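Local structure of 2-(hydroxymethyl)glutarate dehydrogenase (Eubacterium barkeri, 3CKY) at residues M97-A109 / G165-N177. The protein catalyses the NAD-dependent interconversion of 2-formylglutarate and (S)-2-hydroxymethylglutarate, a step in the fermentation of nicotinate. Residues are numbered along the deposited sequence; the frame is centred on the assembly and turned at random.
Sequences MSSVSPSSTLKMA and GDTGAGDAVKIVN
The carboxylate of Asp171 has one face turned to Val100, whose carbonyl O stands almost squarely above it, 3.6 Å from Asp171 CG, with Val100 CG2 on that same side. Thr105 OG1 arrives nearly along the CG–OD2 direction and donates to Asp171 OD2 at 2.6 Å. A water between Asp171 OD1 and Ser98 O can donate to either, though other acceptors compete for its protons, and a second water joins Val100 O to Asp171 O. Placing CG anti to the carbonyl carbon (chi1 -68°) puts the carboxylate between Thr105 and the loop 98-101.

Helix 102-114 belongs to the Rossmann domain, whereas helix 169-197 leads out of it into the helical domain; the short helical segments point in nearly opposite directions (170°) from a meeting point at their N-terminal ends, their axes 8.9 Å apart at closest approach. Here the CA atoms of Pro102 and Gly168 are separated by 4.0 Å. There Pro102 CB rests 3.5 Å from Gly168 O, and Pro102 CD meets Ile175 CD1 at 3.7 Å. Asp121 accepts from the N atoms of both Gly168 and Asp171, two hydrogen bonds at the first turn of the helix that carries Lys174, the probable active-site lysine, while Ser99 on the other segment probably binds NAD. At the outer margin Leu106 and Thr167 lie alongside each other, pointing opposite ways, in tight contact, Leu106 CD1 lying 3.3 Å from Thr167 CG2, a methyl that Thr105 CG2 and Ala109 CB also touch.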
ATOM      1  N   MET A  97      31.357  -3.621   1.911  1.00 64.02           N
ATOM      2  CA  MET A  97      30.595  -2.849   2.884  1.00 64.19           C
ATOM      3  C   MET A  97      29.488  -2.057   2.194  1.00 63.58           C
ATOM      4  O   MET A  97      28.829  -1.227   2.824  1.00 63.39           O
ATOM      5  CB  MET A  97      31.527  -1.904   3.642  1.00 64.20           C
ATOM      6  CG  MET A  97      32.672  -2.612   4.319  1.00 64.84           C
ATOM      7  SD  MET A  97      33.789  -1.463   5.119  1.00 66.30           S
ATOM      8  CE  MET A  97      34.752  -0.897   3.694  1.00 66.94           C
ATOM      9  N   SER A  98      29.294  -2.324   0.901  1.00 62.94           N
ATOM     10  CA  SER A  98      28.273  -1.665   0.112  1.00 62.69           C
ATOM     11  C   SER A  98      26.878  -1.926   0.644  1.00 62.13           C
ATOM     12  O   SER A  98      26.567  -3.016   1.140  1.00 62.06           O
ATOM     13  CB  SER A  98      28.317  -2.128  -1.346  1.00 62.51           C
ATOM     14  OG  SER A  98      29.599  -1.942  -1.911  1.00 62.78           O
ATOM     15  N   SER A  99      26.036  -0.914   0.508  1.00 61.46           N
ATOM     16  CA  SER A  99      24.651  -1.034   0.882  1.00 61.44           C
ATOM     17  C   SER A  99      23.851  -1.734  -0.239  1.00 61.09           C
ATOM     18  O   SER A  99      23.302  -1.089  -1.128  1.00 60.52           O
ATOM     19  CB  SER A  99      24.094   0.339   1.204  1.00 61.32           C
ATOM     20  OG  SER A  99      22.756   0.224   1.626  1.00 63.86           O
ATOM     21  N   VAL A 100      23.771  -3.062  -0.151  1.00 60.72           N
ATOM     22  CA  VAL A 100      23.158  -3.874  -1.184  1.00 60.75           C
ATOM     23  C   VAL A 100      22.305  -5.003  -0.593  1.00 60.97           C
ATOM     24  O   VAL A 100      22.368  -5.287   0.593  1.00 60.91           O
ATOM     25  CB  VAL A 100      24.231  -4.488  -2.129  1.00 60.69           C
ATOM     26  CG1 VAL A 100      24.993  -3.391  -2.881  1.00 59.74           C
ATOM     27  CG2 VAL A 100      25.182  -5.399  -1.355  1.00 59.08           C
ATOM     28  N   SER A 101      21.482  -5.623  -1.433  1.00 61.40           N
ATOM     29  CA  SER A 101      20.663  -6.754  -1.000  1.00 61.79           C
ATOM     30  C   SER A 101      21.539  -7.984  -0.753  1.00 61.87           C
ATOM     31  O   SER A 101      22.589  -8.128  -1.384  1.00 61.64           O
ATOM     32  CB  SER A 101      19.607  -7.084  -2.049  1.00 61.75           C
ATOM     33  OG  SER A 101      20.232  -7.534  -3.238  1.00 63.18           O
ATOM     34  N   PRO A 102      21.114  -8.865   0.176  1.00 62.06           N
ATOM     35  CA  PRO A 102      21.798 -10.135   0.377  1.00 62.50           C
ATOM     36  C   PRO A 102      22.031 -10.908  -0.923  1.00 62.89           C
ATOM     37  O   PRO A 102      23.121 -11.447  -1.128  1.00 62.90           O
ATOM     38  CB  PRO A 102      20.847 -10.905   1.300  1.00 62.46           C
ATOM     39  CG  PRO A 102      20.084  -9.865   2.030  1.00 62.12           C
ATOM     40  CD  PRO A 102      19.974  -8.696   1.100  1.00 62.00           C
ATOM     41  N   SER A 103      21.020 -10.948  -1.789  1.00 63.42           N
ATOM     42  CA  SER A 103      21.102 -11.689  -3.053  1.00 63.95           C
ATOM     43  C   SER A 103      22.230 -11.164  -3.935  1.00 64.27           C
ATOM     44  O   SER A 103      22.948 -11.941  -4.548  1.00 64.71           O
ATOM     45  CB  SER A 103      19.773 -11.598  -3.808  1.00 64.07           C
ATOM     46  OG  SER A 103      19.553 -10.272  -4.244  1.00 64.97           O
ATOM     47  N   SER A 104      22.364  -9.838  -4.002  1.00 64.76           N
ATOM     48  CA  SER A 104      23.490  -9.182  -4.676  1.00 64.89           C
ATOM     49  C   SER A 104      24.824  -9.778  -4.238  1.00 65.13           C
ATOM     50  O   SER A 104      25.672 -10.128  -5.070  1.00 65.03           O
ATOM     51  CB  SER A 104      23.479  -7.668  -4.387  1.00 65.00           C
ATOM     52  OG  SER A 104      24.787  -7.094  -4.472  1.00 66.43           O
ATOM     53  N   THR A 105      24.997  -9.887  -2.921  1.00 65.26           N
ATOM     54  CA  THR A 105      26.224 -10.419  -2.343  1.00 65.29           C
ATOM     55  C   THR A 105      26.371 -11.932  -2.580  1.00 65.25           C
ATOM     56  O   THR A 105      27.484 -12.408  -2.824  1.00 65.10           O
ATOM     57  CB  THR A 105      26.308 -10.091  -0.840  1.00 65.39           C
ATOM     58  OG1 THR A 105      26.412  -8.669  -0.674  1.00 66.29           O
ATOM     59  CG2 THR A 105      27.515 -10.748  -0.186  1.00 64.88           C
ATOM     60  N   LEU A 106      25.270 -12.677  -2.497  1.00 65.01           N
ATOM     61  CA  LEU A 106      25.310 -14.119  -2.747  1.00 65.35           C
ATOM     62  C   LEU A 106      25.759 -14.436  -4.178  1.00 65.41           C
ATOM     63  O   LEU A 106      26.576 -15.337  -4.384  1.00 65.41           O
ATOM     64  CB  LEU A 106      23.950 -14.786  -2.486  1.00 65.17           C
ATOM     65  CG  LEU A 106      23.583 -15.305  -1.089  1.00 65.08           C
ATOM     66  CD1 LEU A 106      24.819 -15.641  -0.270  1.00 64.73           C
ATOM     67  CD2 LEU A 106      22.689 -14.335  -0.343  1.00 64.48           C
ATOM     68  N   LYS A 107      25.211 -13.708  -5.151  1.00 65.68           N
ATOM     69  CA  LYS A 107      25.617 -13.853  -6.558  1.00 66.00           C
ATOM     70  C   LYS A 107      27.124 -13.676  -6.685  1.00 66.11           C
ATOM     71  O   LYS A 107      27.815 -14.518  -7.262  1.00 65.87           O
ATOM     72  CB  LYS A 107      24.914 -12.824  -7.461  1.00 66.04           C
ATOM     73  CG  LYS A 107      23.635 -13.318  -8.112  1.00 66.16           C
ATOM     74  CD  LYS A 107      23.120 -12.363  -9.208  1.00 66.44           C
ATOM     75  CE  LYS A 107      21.952 -11.466  -8.745  1.00 66.79           C
ATOM     76  NZ  LYS A 107      22.385 -10.234  -8.011  1.00 66.73           N
ATOM     77  N   MET A 108      27.619 -12.579  -6.119  1.00 66.15           N
ATOM     78  CA  MET A 108      29.023 -12.219  -6.232  1.00 66.25           C
ATOM     79  C   MET A 108      29.916 -13.226  -5.525  1.00 65.87           C
ATOM     80  O   MET A 108      30.980 -13.566  -6.027  1.00 65.72           O
ATOM     81  CB  MET A 108      29.264 -10.806  -5.689  1.00 66.67           C
ATOM     82  CG  MET A 108      30.413 -10.086  -6.378  1.00 68.42           C
ATOM     83  SD  MET A 108      29.979  -9.254  -7.930  1.00 71.78           S
ATOM     84  CE  MET A 108      28.745 -10.326  -8.667  1.00 71.78           C
ATOM     85  N   ALA A 109      29.466 -13.719  -4.379  1.00 65.54           N
ATOM     86  CA  ALA A 109      30.209 -14.730  -3.637  1.00 65.48           C
ATOM     87  C   ALA A 109      30.361 -16.021  -4.440  1.00 65.36           C
ATOM     88  O   ALA A 109      31.390 -16.696  -4.344  1.00 65.08           O
ATOM     89  CB  ALA A 109      29.553 -15.013  -2.293  1.00 65.35           C
ATOM     90  N   GLY A 165      25.755 -14.151  10.653  1.00 57.89           N
ATOM     91  CA  GLY A 165      25.292 -15.331   9.942  1.00 57.71           C
ATOM     92  C   GLY A 165      26.176 -15.598   8.758  1.00 57.39           C
ATOM     93  O   GLY A 165      27.293 -15.100   8.697  1.00 57.28           O
ATOM     94  N   ASP A 166      25.681 -16.388   7.812  1.00 57.18           N
ATOM     95  CA  ASP A 166      26.447 -16.677   6.605  1.00 57.02           C
ATOM     96  C   ASP A 166      26.278 -15.544   5.584  1.00 56.72           C
ATOM     97  O   ASP A 166      25.655 -14.518   5.872  1.00 56.90           O
ATOM     98  CB  ASP A 166      26.048 -18.026   6.012  1.00 57.31           C
ATOM     99  CG  ASP A 166      27.244 -18.809   5.485  1.00 58.27           C
ATOM    100  OD1 ASP A 166      28.110 -18.210   4.810  1.00 59.24           O
ATOM    101  OD2 ASP A 166      27.314 -20.022   5.758  1.00 59.80           O
ATOM    102  N   THR A 167      26.860 -15.731   4.406  1.00 56.12           N
ATOM    103  CA  THR A 167      26.860 -14.720   3.358  1.00 55.47           C
ATOM    104  C   THR A 167      25.490 -14.068   3.156  1.00 54.94           C
ATOM    105  O   THR A 167      24.467 -14.748   3.060  1.00 55.32           O
ATOM    106  CB  THR A 167      27.345 -15.339   2.036  1.00 55.68           C
ATOM    107  OG1 THR A 167      28.598 -15.986   2.277  1.00 55.69           O
ATOM    108  CG2 THR A 167      27.518 -14.272   0.945  1.00 55.88           C
ATOM    109  N   GLY A 168      25.486 -12.739   3.119  1.00 53.92           N
ATOM    110  CA  GLY A 168      24.263 -11.970   2.961  1.00 52.94           C
ATOM    111  C   GLY A 168      23.588 -11.530   4.264  1.00 52.02           C
ATOM    112  O   GLY A 168      22.713 -10.656   4.195  1.00 52.16           O
ATOM    113  N   ALA A 169      24.007 -12.059   5.438  1.00 50.72           N
ATOM    114  CA  ALA A 169      23.363 -11.747   6.744  1.00 49.65           C
ATOM    115  C   ALA A 169      23.701 -10.365   7.307  1.00 48.56           C
ATOM    116  O   ALA A 169      22.845  -9.741   7.952  1.00 48.16           O
ATOM    117  CB  ALA A 169      23.670 -12.832   7.782  1.00 49.72           C
ATOM    118  N   GLY A 170      24.936  -9.904   7.087  1.00 47.19           N
ATOM    119  CA  GLY A 170      25.338  -8.533   7.433  1.00 46.36           C
ATOM    120  C   GLY A 170      24.494  -7.524   6.677  1.00 45.35           C
ATOM    121  O   GLY A 170      23.938  -6.599   7.269  1.00 44.46           O
ATOM    122  N   ASP A 171      24.412  -7.708   5.357  1.00 44.33           N
ATOM    123  CA  ASP A 171      23.532  -6.901   4.507  1.00 43.81           C
ATOM    124  C   ASP A 171      22.086  -6.941   5.009  1.00 43.32           C
ATOM    125  O   ASP A 171      21.418  -5.903   5.094  1.00 42.90           O
ATOM    126  CB  ASP A 171      23.544  -7.403   3.070  1.00 43.40           C
ATOM    127  CG  ASP A 171      24.855  -7.179   2.381  1.00 43.31           C
ATOM    128  OD1 ASP A 171      25.566  -6.213   2.720  1.00 43.32           O
ATOM    129  OD2 ASP A 171      25.179  -7.981   1.490  1.00 43.66           O
ATOM    130  N   ALA A 172      21.641  -8.149   5.351  1.00 42.64           N
ATOM    131  CA  ALA A 172      20.298  -8.392   5.817  1.00 42.42           C
ATOM    132  C   ALA A 172      19.918  -7.605   7.075  1.00 42.06           C
ATOM    133  O   ALA A 172      18.817  -7.017   7.127  1.00 41.74           O
ATOM    134  CB  ALA A 172      20.093  -9.904   6.060  1.00 42.31           C
ATOM    135  N   VAL A 173      20.798  -7.609   8.081  1.00 41.61           N
ATOM    136  CA  VAL A 173      20.447  -7.060   9.391  1.00 41.61           C
ATOM    137  C   VAL A 173      20.404  -5.545   9.310  1.00 41.50           C
ATOM    138  O   VAL A 173      19.542  -4.907   9.913  1.00 41.50           O
ATOM    139  CB  VAL A 173      21.387  -7.581  10.543  1.00 41.44           C
ATOM    140  CG1 VAL A 173      22.776  -6.916  10.496  1.00 40.83           C
ATOM    141  CG2 VAL A 173      20.707  -7.400  11.913  1.00 41.18           C
ATOM    142  N   LYS A 174      21.332  -4.993   8.541  1.00 41.26           N
ATOM    143  CA  LYS A 174      21.350  -3.564   8.232  1.00 41.19           C
ATOM    144  C   LYS A 174      20.041  -3.155   7.553  1.00 40.29           C
ATOM    145  O   LYS A 174      19.381  -2.233   7.979  1.00 39.47           O
ATOM    146  CB  LYS A 174      22.554  -3.262   7.332  1.00 41.63           C
ATOM    147  CG  LYS A 174      22.726  -1.825   6.905  1.00 42.59           C
ATOM    148  CD  LYS A 174      23.733  -1.100   7.762  1.00 46.43           C
ATOM    149  CE  LYS A 174      23.823   0.415   7.411  1.00 46.96           C
ATOM    150  NZ  LYS A 174      24.579   1.178   8.476  1.00 46.96           N
ATOM    151  N   ILE A 175      19.676  -3.868   6.498  1.00 40.13           N
ATOM    152  CA  ILE A 175      18.432  -3.612   5.772  1.00 40.03           C
ATOM    153  C   ILE A 175      17.199  -3.643   6.702  1.00 39.91           C
ATOM    154  O   ILE A 175      16.316  -2.777   6.606  1.00 39.51           O
ATOM    155  CB  ILE A 175      18.273  -4.613   4.613  1.00 39.76           C
ATOM    156  CG1 ILE A 175      19.235  -4.253   3.473  1.00 40.18           C
ATOM    157  CG2 ILE A 175      16.851  -4.650   4.139  1.00 39.56           C
ATOM    158  CD1 ILE A 175      19.407  -5.328   2.420  1.00 39.77           C
ATOM    159  N   VAL A 176      17.161  -4.630   7.601  1.00 39.69           N
ATOM    160  CA  VAL A 176      16.046  -4.789   8.530  1.00 39.73           C
ATOM    161  C   VAL A 176      16.006  -3.656   9.552  1.00 39.80           C
ATOM    162  O   VAL A 176      14.925  -3.146   9.882  1.00 40.13           O
ATOM    163  CB  VAL A 176      16.075  -6.148   9.249  1.00 39.62           C
ATOM    164  CG1 VAL A 176      15.050  -6.174  10.364  1.00 39.41           C
ATOM    165  CG2 VAL A 176      15.833  -7.294   8.245  1.00 39.63           C
ATOM    166  N   ASN A 177      17.168  -3.244  10.045  1.00 39.67           N
ATOM    167  CA  ASN A 177      17.217  -2.119  10.960  1.00 39.84           C
ATOM    168  C   ASN A 177      16.723  -0.826  10.322  1.00 39.86           C
ATOM    169  O   ASN A 177      15.901  -0.125  10.899  1.00 39.94           O
ATOM    170  CB  ASN A 177      18.630  -1.907  11.508  1.00 39.78           C
ATOM    171  CG  ASN A 177      18.715  -0.686  12.429  1.00 39.59           C
ATOM    172  OD1 ASN A 177      18.268  -0.730  13.568  1.00 39.21           O
ATOM    173  ND2 ASN A 177      19.274   0.419  11.918  1.00 38.30           N
TER
HETATM  174  O   HOH W   1      27.580  -5.556   1.344  1.00 46.29           O
HETATM  175  O   HOH W   2      22.823  -3.866   3.279  1.00 63.01           O